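Local coordinates for protein Pyrsv_gp04 (Pyrobaculum spherical virus, PDB 2VXZ) that is of unknown function but probably acts as a viral transcriptional regulator that binds DNA through a winged helix-turn-helix fold, at residues H5-L19 with L34-L48. Residues are numbered along the deposited sequence; the frame is centred on the assembly and turned at random.
Sequences HSREVLVRLRDILAL and LGLSHGRAKALIYVL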
# COMPACT_ATOMS: atom_id res chain seq x y z
N HIS A 5 21.21 16.68 -13.85
CA HIS A 5 19.80 16.87 -14.30
C HIS A 5 19.39 18.34 -14.35
O HIS A 5 20.03 19.20 -13.76
CB HIS A 5 18.86 16.12 -13.37
CG HIS A 5 19.07 14.64 -13.35
ND1 HIS A 5 18.71 13.82 -14.40
CD2 HIS A 5 19.58 13.83 -12.39
CE1 HIS A 5 19.00 12.57 -14.09
NE2 HIS A 5 19.53 12.55 -12.88
N SER A 6 18.30 18.61 -15.07
CA SER A 6 17.67 19.93 -15.08
C SER A 6 17.19 20.27 -13.67
O SER A 6 17.04 19.38 -12.84
CB SER A 6 16.47 19.94 -16.01
OG SER A 6 15.45 19.08 -15.53
N ARG A 7 16.93 21.56 -13.42
CA ARG A 7 16.41 22.00 -12.12
C ARG A 7 15.15 21.27 -11.72
O ARG A 7 15.01 20.85 -10.57
CB ARG A 7 16.10 23.50 -12.12
CG ARG A 7 17.28 24.41 -11.85
CD ARG A 7 18.00 24.11 -10.55
NE ARG A 7 17.17 24.31 -9.36
CZ ARG A 7 17.54 23.98 -8.12
NH1 ARG A 7 18.73 23.42 -7.89
NH2 ARG A 7 16.72 24.21 -7.11
N GLU A 8 14.20 21.14 -12.64
CA GLU A 8 12.94 20.51 -12.28
C GLU A 8 13.18 19.04 -11.92
O GLU A 8 12.70 18.58 -10.91
CB GLU A 8 11.88 20.65 -13.38
CG GLU A 8 10.44 20.47 -12.85
CD GLU A 8 9.97 21.55 -11.86
OE1 GLU A 8 10.69 22.57 -11.74
OE2 GLU A 8 8.90 21.40 -11.19
N VAL A 9 13.97 18.33 -12.73
CA VAL A 9 14.21 16.90 -12.48
C VAL A 9 15.00 16.66 -11.19
O VAL A 9 14.65 15.80 -10.41
CB VAL A 9 14.90 16.22 -13.69
CG1 VAL A 9 15.40 14.81 -13.32
CG2 VAL A 9 13.94 16.16 -14.87
N LEU A 10 16.06 17.43 -10.98
CA LEU A 10 16.87 17.29 -9.76
C LEU A 10 16.04 17.48 -8.49
O LEU A 10 16.12 16.67 -7.56
CB LEU A 10 18.03 18.29 -9.78
CG LEU A 10 18.96 18.27 -8.57
CD1 LEU A 10 20.39 18.57 -8.96
CD2 LEU A 10 18.48 19.27 -7.50
N VAL A 11 15.23 18.53 -8.46
CA VAL A 11 14.39 18.83 -7.30
C VAL A 11 13.36 17.73 -7.09
O VAL A 11 13.16 17.25 -5.98
CB VAL A 11 13.68 20.20 -7.46
CG1 VAL A 11 12.50 20.32 -6.50
CG2 VAL A 11 14.66 21.32 -7.23
N ARG A 12 12.72 17.29 -8.17
CA ARG A 12 11.71 16.24 -8.05
C ARG A 12 12.28 14.89 -7.62
O ARG A 12 11.67 14.20 -6.84
CB ARG A 12 10.94 16.09 -9.37
CG ARG A 12 10.24 17.37 -9.84
CD ARG A 12 9.43 18.04 -8.77
NE ARG A 12 8.19 18.60 -9.30
CZ ARG A 12 7.06 18.72 -8.60
NH1 ARG A 12 7.02 18.36 -7.34
NH2 ARG A 12 5.98 19.23 -9.16
N LEU A 13 13.45 14.52 -8.13
CA LEU A 13 14.08 13.26 -7.71
C LEU A 13 14.37 13.30 -6.22
O LEU A 13 14.11 12.33 -5.50
CB LEU A 13 15.38 13.03 -8.48
CG LEU A 13 15.21 12.71 -9.96
CD1 LEU A 13 16.57 12.67 -10.64
CD2 LEU A 13 14.46 11.41 -10.19
N ARG A 14 14.92 14.43 -5.77
CA ARG A 14 15.26 14.68 -4.37
C ARG A 14 14.00 14.57 -3.49
O ARG A 14 14.00 13.93 -2.43
CB ARG A 14 15.87 16.09 -4.30
CG ARG A 14 16.49 16.55 -3.03
CD ARG A 14 17.20 17.89 -3.27
NE ARG A 14 18.58 17.75 -3.74
CZ ARG A 14 19.30 18.72 -4.31
NH1 ARG A 14 18.77 19.92 -4.55
NH2 ARG A 14 20.56 18.48 -4.67
N ASP A 15 12.93 15.20 -3.95
CA ASP A 15 11.66 15.18 -3.23
C ASP A 15 11.05 13.78 -3.12
O ASP A 15 10.53 13.44 -2.06
CB ASP A 15 10.66 16.13 -3.87
CG ASP A 15 11.04 17.60 -3.70
OD1 ASP A 15 11.99 17.93 -2.94
OD2 ASP A 15 10.40 18.43 -4.35
N ILE A 16 11.15 12.97 -4.17
CA ILE A 16 10.58 11.62 -4.13
C ILE A 16 11.36 10.79 -3.11
O ILE A 16 10.77 10.10 -2.28
CB ILE A 16 10.61 10.95 -5.52
CG1 ILE A 16 9.63 11.64 -6.47
CG2 ILE A 16 10.23 9.46 -5.42
CD1 ILE A 16 9.79 11.21 -7.95
N LEU A 17 12.68 10.87 -3.16
CA LEU A 17 13.52 10.12 -2.20
C LEU A 17 13.23 10.54 -0.75
O LEU A 17 13.17 9.70 0.15
CB LEU A 17 14.99 10.29 -2.55
CG LEU A 17 15.43 9.59 -3.85
CD1 LEU A 17 16.91 9.88 -4.14
CD2 LEU A 17 15.18 8.08 -3.82
N ALA A 18 13.02 11.84 -0.55
CA ALA A 18 12.68 12.35 0.79
C ALA A 18 11.34 11.80 1.27
O ALA A 18 11.20 11.37 2.42
CB ALA A 18 12.64 13.84 0.78
N LEU A 19 10.34 11.82 0.39
CA LEU A 19 9.01 11.30 0.69
C LEU A 19 9.08 9.82 1.09
O LEU A 19 8.40 9.39 2.01
CB LEU A 19 8.09 11.50 -0.51
CG LEU A 19 6.58 11.41 -0.40
CD1 LEU A 19 6.05 12.32 0.69
CD2 LEU A 19 5.90 11.73 -1.75
N LEU A 34 3.15 15.33 -4.28
CA LEU A 34 4.09 16.24 -4.94
C LEU A 34 3.48 17.05 -6.08
O LEU A 34 4.18 17.85 -6.69
CB LEU A 34 5.30 15.44 -5.44
CG LEU A 34 6.08 14.68 -4.36
CD1 LEU A 34 7.34 14.05 -4.94
CD2 LEU A 34 6.43 15.59 -3.21
N GLY A 35 2.20 16.86 -6.36
CA GLY A 35 1.53 17.62 -7.43
C GLY A 35 2.06 17.31 -8.82
O GLY A 35 2.13 18.21 -9.67
N LEU A 36 2.42 16.05 -9.04
CA LEU A 36 2.95 15.59 -10.32
C LEU A 36 1.87 14.99 -11.19
O LEU A 36 0.91 14.43 -10.68
CB LEU A 36 4.01 14.51 -10.10
CG LEU A 36 5.35 15.00 -9.53
CD1 LEU A 36 6.20 13.83 -9.02
CD2 LEU A 36 6.11 15.82 -10.58
N SER A 37 2.01 15.11 -12.51
CA SER A 37 1.21 14.28 -13.43
C SER A 37 1.58 12.79 -13.29
O SER A 37 2.65 12.44 -12.81
CB SER A 37 1.46 14.69 -14.87
OG SER A 37 2.85 14.74 -15.13
N HIS A 38 0.69 11.92 -13.74
CA HIS A 38 1.00 10.50 -13.75
C HIS A 38 2.31 10.21 -14.50
O HIS A 38 3.17 9.48 -13.99
CB HIS A 38 -0.13 9.71 -14.39
CG HIS A 38 0.00 8.23 -14.24
ND1 HIS A 38 0.42 7.63 -13.07
CD2 HIS A 38 -0.25 7.22 -15.11
CE1 HIS A 38 0.43 6.32 -13.23
NE2 HIS A 38 0.03 6.04 -14.46
N GLY A 39 2.44 10.81 -15.69
CA GLY A 39 3.60 10.59 -16.56
C GLY A 39 4.91 11.01 -15.93
O GLY A 39 5.87 10.26 -15.97
N ARG A 40 4.96 12.23 -15.38
CA ARG A 40 6.18 12.72 -14.73
C ARG A 40 6.57 11.83 -13.55
O ARG A 40 7.74 11.46 -13.40
CB ARG A 40 6.03 14.18 -14.29
CG ARG A 40 6.00 15.16 -15.44
CD ARG A 40 6.08 16.60 -14.95
NE ARG A 40 6.13 17.55 -16.06
CZ ARG A 40 5.06 18.00 -16.73
NH1 ARG A 40 3.83 17.59 -16.45
NH2 ARG A 40 5.22 18.88 -17.71
N ALA A 41 5.60 11.45 -12.72
CA ALA A 41 5.92 10.61 -11.56
C ALA A 41 6.51 9.28 -12.01
O ALA A 41 7.52 8.82 -11.48
CB ALA A 41 4.68 10.39 -10.66
N LYS A 42 5.88 8.65 -12.99
CA LYS A 42 6.39 7.39 -13.49
C LYS A 42 7.77 7.54 -14.12
O LYS A 42 8.62 6.67 -13.95
CB LYS A 42 5.39 6.76 -14.47
CG LYS A 42 4.15 6.22 -13.76
CD LYS A 42 3.42 5.20 -14.60
CE LYS A 42 4.23 3.91 -14.75
NZ LYS A 42 4.29 3.14 -13.47
N ALA A 43 8.02 8.63 -14.85
CA ALA A 43 9.31 8.83 -15.51
C ALA A 43 10.40 9.02 -14.47
O ALA A 43 11.50 8.49 -14.60
CB ALA A 43 9.26 10.03 -16.49
N LEU A 44 10.08 9.77 -13.42
CA LEU A 44 11.05 10.05 -12.35
C LEU A 44 11.37 8.79 -11.55
O LEU A 44 12.52 8.57 -11.16
CB LEU A 44 10.51 11.11 -11.41
CG LEU A 44 10.47 12.51 -12.01
CD1 LEU A 44 9.49 13.40 -11.25
CD2 LEU A 44 11.86 13.13 -12.05
N ILE A 45 10.35 7.97 -11.29
CA ILE A 45 10.55 6.73 -10.56
C ILE A 45 11.42 5.78 -11.38
O ILE A 45 12.31 5.11 -10.85
CB ILE A 45 9.22 6.07 -10.17
CG1 ILE A 45 8.56 6.91 -9.06
CG2 ILE A 45 9.46 4.64 -9.67
CD1 ILE A 45 7.06 6.78 -8.96
N TYR A 46 11.18 5.76 -12.69
CA TYR A 46 12.03 5.01 -13.60
C TYR A 46 13.51 5.43 -13.52
O TYR A 46 14.42 4.58 -13.48
CB TYR A 46 11.51 5.18 -15.03
CG TYR A 46 12.38 4.54 -16.08
CD1 TYR A 46 12.43 3.16 -16.23
CD2 TYR A 46 13.15 5.31 -16.93
CE1 TYR A 46 13.23 2.57 -17.20
CE2 TYR A 46 13.96 4.73 -17.90
CZ TYR A 46 13.99 3.37 -18.03
OH TYR A 46 14.78 2.80 -19.00
N VAL A 47 13.76 6.74 -13.53
CA VAL A 47 15.11 7.24 -13.43
C VAL A 47 15.77 6.78 -12.12
O VAL A 47 16.92 6.35 -12.12
CB VAL A 47 15.15 8.78 -13.54
CG1 VAL A 47 16.51 9.33 -13.15
CG2 VAL A 47 14.79 9.20 -14.97
N LEU A 48 15.04 6.87 -11.01
CA LEU A 48 15.53 6.40 -9.70
C LEU A 48 15.83 4.89 -9.69
O LEU A 48 16.84 4.46 -9.12
CB LEU A 48 14.55 6.74 -8.58
CG LEU A 48 14.43 8.23 -8.23
CD1 LEU A 48 13.28 8.46 -7.24
CD2 LEU A 48 15.75 8.80 -7.67
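In what the topology marks as a winged helix-turn-helix, L13 and I16 of the first helix meet L44 and L48 of the third, the probable recognition helix. Helices 7-19 and 38-48 cross at -78°, with axes 10.1 Å apart. L44 is a knob among V9, R12, L13 and I16: its CB lies 3.5 Å from I16 CD1, its CD1 meets R12 CB, and its CD2 is 3.6 Å from L13 CD2. That same L13 methyl reaches L48 CG, while L48 CD1 rests 3.7 Å from I16 CG2 and both L48 methyls border L17. A second knob, L34, fits among R12, D15, I16 and L19, its CD1 3.7 Å from I16 CG1. R12 bends at chi2 (-49°) and chi3, bringing its guanidinium to the turn: NH1 donates to L34 O (3.0 Å) and NH2 adds a weak bond to the same oxygen. L36 CD2 covers one guanidinium face off-centre, and E8 salt-bridges NE, contacts that together restrain the group's rotation. G35 closes a Schellman motif, and S37 caps the next helix through R40 N. I16 also touches I30 of helix 27-34, which ends at L34, and L17 and L48 extend the core to V54, just before strand 55-59.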